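PDB 2O8R: polyphosphate kinase from Porphyromonas gingivalis, which catalyses transfer of the terminal phosphate of ATP onto a polyphosphate chain, a reaction that is probably reversible and probably passes through a phosphohistidine intermediate. Local coordinates for the interface of chains A and B. Numbering follows the deposited sequence. Chains: chain A/B, Polyphosphate kinase.

Contact 1: the interface of chains A and B. Residues chain A 383-384, 388; chain B 383-385, 388-389.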
loop_
_atom_site.group_PDB
_atom_site.type_symbol
_atom_site.label_atom_id
_atom_site.label_comp_id
_atom_site.label_asym_id
_atom_site.label_seq_id
_atom_site.Cartn_x
_atom_site.Cartn_y
_atom_site.Cartn_z
ATOM N N ASN A 383 7.868 -1.949 3.993
ATOM C CA ASN A 383 8.437 -1.602 5.273
ATOM C C ASN A 383 8.045 -2.639 6.301
ATOM O O ASN A 383 6.944 -3.156 6.239
ATOM C CB ASN A 383 7.880 -0.253 5.710
ATOM C CG ASN A 383 8.853 0.855 5.503
ATOM O OD1 ASN A 383 9.923 0.864 6.111
ATOM N ND2 ASN A 383 8.497 1.807 4.649
ATOM N N SER A 384 8.937 -2.928 7.250
ATOM C CA SER A 384 8.613 -3.804 8.384
ATOM C C SER A 384 9.483 -3.537 9.617
ATOM O O SER A 384 10.603 -3.040 9.505
ATOM C CB SER A 384 8.724 -5.277 7.984
ATOM O OG SER A 384 9.989 -5.574 7.395
ATOM N N SER A 388 13.203 -2.188 10.188
ATOM C CA SER A 388 13.485 -1.119 11.119
ATOM C C SER A 388 14.550 -1.506 12.135
ATOM O O SER A 388 15.503 -0.749 12.356
ATOM C CB SER A 388 12.208 -0.689 11.811
ATOM O OG SER A 388 11.498 0.223 10.987
ATOM N N ASN B 383 1.897 2.038 4.474
ATOM C CA ASN B 383 2.805 1.333 5.372
ATOM C C ASN B 383 4.178 2.009 5.350
ATOM O O ASN B 383 5.028 1.699 4.508
ATOM C CB ASN B 383 2.911 -0.143 4.982
ATOM C CG ASN B 383 3.913 -0.898 5.823
ATOM O OD1 ASN B 383 3.949 -0.770 7.049
ATOM N ND2 ASN B 383 4.741 -1.693 5.164
ATOM N N SER B 384 4.383 2.930 6.287
ATOM C CA SER B 384 5.565 3.789 6.310
ATOM C C SER B 384 6.601 3.415 7.372
ATOM O O SER B 384 6.394 2.502 8.174
ATOM C CB SER B 384 5.121 5.232 6.530
ATOM O OG SER B 384 4.375 5.339 7.728
ATOM N N SER B 385 7.712 4.147 7.375
ATOM C CA SER B 385 8.775 3.986 8.377
ATOM C C SER B 385 8.245 4.187 9.788
ATOM O O SER B 385 8.701 3.549 10.734
ATOM C CB SER B 385 9.868 5.019 8.140
ATOM O OG SER B 385 10.012 5.311 6.766
ATOM N N SER B 388 6.164 1.024 10.831
ATOM C CA SER B 388 7.140 -0.011 11.191
ATOM C C SER B 388 7.763 0.195 12.556
ATOM O O SER B 388 8.086 -0.779 13.240
ATOM C CB SER B 388 8.252 -0.096 10.147
ATOM O OG SER B 388 7.687 -0.166 8.857
ATOM N N ALA B 389 7.932 1.464 12.936
ATOM C CA ALA B 389 8.522 1.853 14.225
ATOM C C ALA B 389 7.564 1.585 15.375
ATOM O O ALA B 389 7.943 0.999 16.391
ATOM C CB ALA B 389 8.920 3.329 14.207
#

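Contact 2: the interface of chains A and B. Residues chain A 154-156, 241; chain B 140-141.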
loop_
_atom_site.group_PDB
_atom_site.type_symbol
_atom_site.label_atom_id
_atom_site.label_comp_id
_atom_site.label_asym_id
_atom_site.label_seq_id
_atom_site.Cartn_x
_atom_site.Cartn_y
_atom_site.Cartn_z
ATOM N N ARG A 154 -10.946 -1.277 -31.749
ATOM C CA ARG A 154 -10.348 -2.312 -30.905
ATOM C C ARG A 154 -10.519 -1.949 -29.429
ATOM O O ARG A 154 -10.367 -0.783 -29.050
ATOM C CB ARG A 154 -8.859 -2.417 -31.216
ATOM C CG ARG A 154 -8.269 -3.794 -31.033
ATOM C CD ARG A 154 -6.851 -3.894 -31.604
ATOM N NE ARG A 154 -6.724 -3.302 -32.935
ATOM C CZ ARG A 154 -5.728 -3.552 -33.781
ATOM N NH1 ARG A 154 -4.766 -4.402 -33.446
ATOM N NH2 ARG A 154 -5.695 -2.953 -34.967
ATOM N N THR A 155 -10.846 -2.936 -28.599
ATOM C CA THR A 155 -10.932 -2.729 -27.149
ATOM C C THR A 155 -10.245 -3.853 -26.400
ATOM O O THR A 155 -10.141 -4.967 -26.901
ATOM C CB THR A 155 -12.392 -2.614 -26.627
ATOM O OG1 THR A 155 -13.207 -3.627 -27.227
ATOM C CG2 THR A 155 -12.981 -1.239 -26.922
ATOM N N PHE A 156 -9.780 -3.546 -25.195
ATOM C CA PHE A 156 -9.112 -4.510 -24.332
ATOM C C PHE A 156 -10.042 -4.883 -23.184
ATOM O O PHE A 156 -10.863 -4.077 -22.755
ATOM C CB PHE A 156 -7.839 -3.883 -23.767
ATOM C CG PHE A 156 -6.899 -4.866 -23.146
ATOM C CD1 PHE A 156 -6.034 -5.611 -23.940
ATOM C CD2 PHE A 156 -6.868 -5.045 -21.769
ATOM C CE1 PHE A 156 -5.161 -6.526 -23.373
ATOM C CE2 PHE A 156 -5.987 -5.953 -21.191
ATOM C CZ PHE A 156 -5.130 -6.693 -21.996
ATOM N N LEU A 241 -1.145 -6.118 -25.111
ATOM C CA LEU A 241 -1.626 -6.339 -26.484
ATOM C C LEU A 241 -0.469 -6.780 -27.382
ATOM O O LEU A 241 0.657 -6.298 -27.235
ATOM C CB LEU A 241 -2.306 -5.080 -27.062
ATOM C CG LEU A 241 -2.790 -5.120 -28.527
ATOM C CD1 LEU A 241 -3.835 -6.224 -28.763
ATOM C CD2 LEU A 241 -3.318 -3.775 -29.013
ATOM N N PHE B 140 -2.301 0.767 -23.712
ATOM C CA PHE B 140 -3.505 0.190 -24.296
ATOM C C PHE B 140 -4.423 -0.477 -23.264
ATOM O O PHE B 140 -5.578 -0.079 -23.139
ATOM C CB PHE B 140 -3.181 -0.737 -25.477
ATOM C CG PHE B 140 -4.399 -1.256 -26.192
ATOM C CD1 PHE B 140 -5.076 -0.458 -27.106
ATOM C CD2 PHE B 140 -4.869 -2.544 -25.951
ATOM C CE1 PHE B 140 -6.203 -0.932 -27.773
ATOM C CE2 PHE B 140 -5.996 -3.026 -26.619
ATOM C CZ PHE B 140 -6.665 -2.218 -27.528
ATOM N N PRO B 141 -3.913 -1.456 -22.491
ATOM C CA PRO B 141 -4.796 -2.094 -21.500
ATOM C C PRO B 141 -5.455 -1.136 -20.495
ATOM O O PRO B 141 -6.372 -1.533 -19.796
ATOM C CB PRO B 141 -3.863 -3.061 -20.764
ATOM C CG PRO B 141 -2.751 -3.317 -21.720
ATOM C CD PRO B 141 -2.557 -2.037 -22.464
#

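Contact 1: the interface of chains A and B
The backbone carbonyl O of A:Asn383 accepts a hydrogen bond from the side-chain amide ND2 of B:Asn383, 2.9 Å long and close to straight, with 167° at the hydrogen. The acceptor lies almost in the amide plane of the donor, whereas the donor is tilted 26° from the carbonyl plane. CG of B:Asn383 is anti to the backbone N (chi1 176°), which swings the carboxamide toward the backbone of the other chain.

The same residue in chain A behaves differently, a worked example of how identical segments can meet without identical contacts. The side chain of A:Asn383 is inserted against the residues that lead into helix 385-395 of the partner, and the residue loses 69 Å² of surface against 18 Å² for B:Asn383. Its ND2 makes a weak return hydrogen bond to the backbone carbonyl O of B:Asn383, at 3.5 Å. That amide N also lies beside the backbone N of B:Ser385, while OG of B:Ser388 lies over a face of the A:Asn383 carboxamide, 3.7 Å from both CG and OD1.

B:Ser388 is steadied from its own side. Its OG donates to the carbonyl O of B:Ser384 at 3.0 Å, one helical turn back, approaching from above the carbonyl plane. This bond directs the hydroxyl along the helix start, against CB of A:Asn383. The methylene of B:Ser388 meets a different part of chain A: OG of A:Ser388 is 3.4 Å from CB. The two serines therefore meet hydroxyl against methylene, their oxygens not paired with one another.

A:Asn383 and B:Asn383 each belong to the loop that follows strand 370-377, and the serines at 388 lie in the first turn of helix 385-395. Two equivalent helix starts thus face each other within C-terminal domain 1 of this PPK1-family enzyme, in a skewed, imperfectly symmetric pairing.

Contact 2: the interface of chains A and B
At the apolar centre, the ring of B:Phe140 is held between two side chains of chain A. A:Leu241 lays one methyl, CD2, over a face of the ring, 3.7 Å from the centroid and displaced toward the rim, a CH-pi contact. From the opposite side of the ring plane comes the methylene of A:Phe156, whose CB touches the edge atom CE2 at 3.5 Å. Gripped above and below in this way, B:Phe140 hides 78 Å² of its surface against the partner.

The two phenylalanine rings do not stack. Their planes are nearly perpendicular, about 85° apart, and the CE2 corner of B:Phe140 comes against CD1 of A:Phe156 at 3.7 Å. The face of the A:Phe156 ring is used by B:Pro141 instead: its CB sits 3.9 Å from the ring centroid, a second CH-pi contact. Consecutive residues of chain B thus divide the work, the proline covering a ring and the phenylalanine offering one to be covered. Having CG anti to the backbone N (chi1 -175°) extends B:Phe140 away from its own backbone and into chain A.

Farther out, the ring tip CZ of B:Phe140 meets more polar residues, though through their carbons. The backbone carbonyl carbon of A:Thr155 is 4.1 Å from CZ, and the aliphatic CG of A:Arg154 is 4.2 Å from the same atom. A:Arg154 bends at chi3 (-46°), and its guanidinium lies beyond the ring, steeply inclined to it rather than stacked on it.

B:Phe140 and B:Pro141 open the short 3-10 helix 140-142 that directly follows helix 125-139. Their receptor in chain A is assembled from the loop between strands 146-147 and 163-169 and, far along the sequence, the loop after strand 225-235. Both partners belong to the middle domain of the PPK1 family.

The centres of the C-alpha atoms of contact 1 and contact 2 lie about 38 Å apart; the two share no residue, yet join the same chains. Contact 1 pairs one segment with its counterpart; contact 2 fits one segment into different loops of the partner. Polar and apolar patches in distinct domains could together limit how the subunits rock more than one patch alone. The centre of contact 1 is about 22 Å from the predicted phosphohistidine B:His439 and that of contact 2 about 36 Å from A:His439, so neither patch is likely to be part of the catalytic centre. The pairing may represent a functional dimer.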